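Local structure of synaptotagmin IV (Rattus norvegicus, 1W15) at residues Asp106-Arg109 and Gly110-Asn113. The protein is a membrane-anchored synaptotagmin family member that does not bind calcium and takes part in the mobility of neuronal dense core vesicles through its interaction with KIF1A. Numbering follows the deposited sequence.
With NA (sodium ion), chain F; CA (calcium ion), chain B.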
ATOM      1  N   ASP A 106      -5.613   9.850 -21.047  1.00 35.01           N
ATOM      2  CA  ASP A 106      -4.869  11.085 -20.962  1.00 36.43           C
ATOM      3  C   ASP A 106      -5.900  12.177 -20.700  1.00 37.85           C
ATOM      4  O   ASP A 106      -6.839  12.364 -21.501  1.00 36.95           O
ATOM      5  CB  ASP A 106      -4.159  11.302 -22.295  1.00 36.12           C
ATOM      6  CG  ASP A 106      -3.471  12.630 -22.387  1.00 38.58           C
ATOM      7  OD1 ASP A 106      -2.967  13.166 -21.384  1.00 38.45           O
ATOM      8  OD2 ASP A 106      -3.418  13.227 -23.452  1.00 42.78           O
ATOM      9  N   SER A 107      -5.756  12.867 -19.568  1.00 37.38           N
ATOM     10  CA  SER A 107      -6.654  13.965 -19.253  1.00 38.06           C
ATOM     11  C   SER A 107      -6.337  15.170 -20.114  1.00 37.90           C
ATOM     12  O   SER A 107      -5.201  15.661 -20.128  1.00 38.09           O
ATOM     13  CB  SER A 107      -6.552  14.277 -17.759  1.00 39.07           C
ATOM     14  OG  SER A 107      -7.243  15.468 -17.482  1.00 39.70           O
ATOM     15  N   GLU A 108      -7.322  15.651 -20.872  1.00 37.63           N
ATOM     16  CA  GLU A 108      -7.076  16.764 -21.775  1.00 37.75           C
ATOM     17  C   GLU A 108      -8.295  17.667 -21.725  1.00 37.02           C
ATOM     18  O   GLU A 108      -9.395  17.226 -22.053  1.00 36.67           O
ATOM     19  CB  GLU A 108      -6.874  16.263 -23.214  1.00 38.63           C
ATOM     20  CG  GLU A 108      -6.515  17.384 -24.202  1.00 42.22           C
ATOM     21  CD  GLU A 108      -5.044  17.758 -24.151  1.00 49.49           C
ATOM     22  OE1 GLU A 108      -4.238  16.929 -23.708  1.00 54.67           O
ATOM     23  OE2 GLU A 108      -4.672  18.870 -24.560  1.00 53.97           O
ATOM     24  N   ARG A 109      -8.125  18.920 -21.346  1.00 35.76           N
ATOM     25  CA  ARG A 109      -9.263  19.844 -21.305  1.00 36.38           C
ATOM     26  C   ARG A 109      -9.733  20.161 -22.716  1.00 35.01           C
ATOM     27  O   ARG A 109      -8.917  20.480 -23.599  1.00 34.37           O
ATOM     28  CB  ARG A 109      -8.877  21.159 -20.577  1.00 38.03           C
ATOM     29  CG  ARG A 109      -8.492  20.969 -19.085  1.00 44.21           C
ATOM     30  CD  ARG A 109      -8.040  22.297 -18.393  1.00 54.81           C
ATOM     31  NE  ARG A 109      -7.098  22.166 -17.249  1.00 61.22           N
ATOM     32  CZ  ARG A 109      -6.670  21.029 -16.640  1.00 64.35           C
ATOM     33  NH1 ARG A 109      -7.083  19.814 -17.019  1.00 65.83           N
ATOM     34  NH2 ARG A 109      -5.813  21.121 -15.614  1.00 64.73           N
ATOM     35  N   GLY A 110     -11.049  20.152 -22.945  1.00 34.79           N
ATOM     36  CA  GLY A 110     -11.567  20.717 -24.217  1.00 33.88           C
ATOM     37  C   GLY A 110     -11.761  19.661 -25.325  1.00 34.41           C
ATOM     38  O   GLY A 110     -12.107  20.019 -26.474  1.00 32.63           O
ATOM     39  N   SER A 111     -11.529  18.400 -24.982  1.00 34.04           N
ATOM     40  CA  SER A 111     -11.706  17.229 -25.892  1.00 34.93           C
ATOM     41  C   SER A 111     -11.936  15.950 -25.132  1.00 33.02           C
ATOM     42  O   SER A 111     -11.647  15.871 -23.946  1.00 33.33           O
ATOM     43  CB  SER A 111     -10.482  16.993 -26.779  1.00 36.21           C
ATOM     44  OG  SER A 111      -9.321  16.866 -25.963  1.00 39.42           O
ATOM     45  N   ARG A 112     -12.458  14.913 -25.797  1.00 32.52           N
ATOM     46  CA  ARG A 112     -12.641  13.630 -25.096  1.00 31.71           C
ATOM     47  C   ARG A 112     -11.268  13.055 -24.748  1.00 32.68           C
ATOM     48  O   ARG A 112     -10.366  13.109 -25.576  1.00 33.48           O
ATOM     49  CB  ARG A 112     -13.422  12.637 -25.954  1.00 31.57           C
ATOM     50  CG  ARG A 112     -13.566  11.212 -25.283  1.00 31.21           C
ATOM     51  CD  ARG A 112     -14.163  10.235 -26.248  1.00 34.32           C
ATOM     52  NE  ARG A 112     -14.224   8.877 -25.746  1.00 33.97           N
ATOM     53  CZ  ARG A 112     -15.349   8.272 -25.402  1.00 35.94           C
ATOM     54  NH1 ARG A 112     -16.530   8.888 -25.485  1.00 33.55           N
ATOM     55  NH2 ARG A 112     -15.302   7.037 -25.022  1.00 35.15           N
ATOM     56  N   ASN A 113     -11.096  12.569 -23.516  1.00 32.41           N
ATOM     57  CA  ASN A 113      -9.813  12.031 -23.045  1.00 33.03           C
ATOM     58  C   ASN A 113      -9.512  10.739 -23.811  1.00 33.80           C
ATOM     59  O   ASN A 113     -10.364   9.879 -23.929  1.00 33.83           O
ATOM     60  CB  ASN A 113      -9.887  11.727 -21.546  1.00 33.02           C
ATOM     61  CG  ASN A 113     -10.007  12.998 -20.710  1.00 34.30           C
ATOM     62  OD1 ASN A 113      -9.768  14.093 -21.197  1.00 31.10           O
ATOM     63  ND2 ASN A 113     -10.366  12.848 -19.450  1.00 37.44           N
TER
HETATM   64 NA    NA F2002     -11.205  15.917 -21.685  1.00 42.54          NA
HETATM   65 CA    CA B1001      -3.053  15.821 -21.699  1.00 70.74          CA
HETATM   66  O   HOH W   1     -10.084  14.667 -16.890  1.00 55.97           O
HETATM   67  O   HOH W   2      -8.331  19.528 -26.100  1.00 65.09           O
HETATM   68  O   HOH W   3     -12.904  18.216 -21.560  1.00 51.17           O
HETATM   69  O   HOH W   4     -13.036  14.239 -21.275  0.50 34.60           O
HETATM   70  O   HOH W   5      -1.980  17.847 -23.214  1.00 73.34           O
HETATM   71  O   HOH W   6     -10.911  16.517 -19.402  1.00 61.71           O
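A sodium ion joins the two arms of this loop, bound by Glu108 O and Ser111 O and by Asn113 OD1, the last at 2.4 Å from the metal; three waters, one of them at the long distance of 2.9 Å from the sodium, complete the six ligands. The sodium bridges the two carbonyl oxygens, which lie only 3.2 Å apart (Glu108 O to Ser111 O). Asn113 OD1 has a second partner, accepting a hydrogen bond from Glu108 N at 2.9 Å; the N-H points nearly straight at the oxygen (161°) but arrives from above the amide plane. With CG anti to its carbonyl carbon (chi1 -68°), Asn113 lays its amide beside Ser107, and ND2 shares a water with Ser107 OG and is hydrogen-bonded to Tyr54 OH. Glu108 also faces a second metal: its side chain, bent at chi2, passes CG 3.4 Å from Ser111 OG and brings OE1 to within 2.6 Å of a calcium ion also bound by Asp106 OD1, Ser107 O and Asp52. Glu108 to Ser111 form a type II turn, with Gly110 at the position whose positive phi (94°) suits glycine. Between strands 98-106 and 114-121, this loop, calcium-laden in these crystals although the protein is described as not binding calcium, corresponds to a calcium-binding loop of C2 domains, at one end of the C2B beta-sandwich.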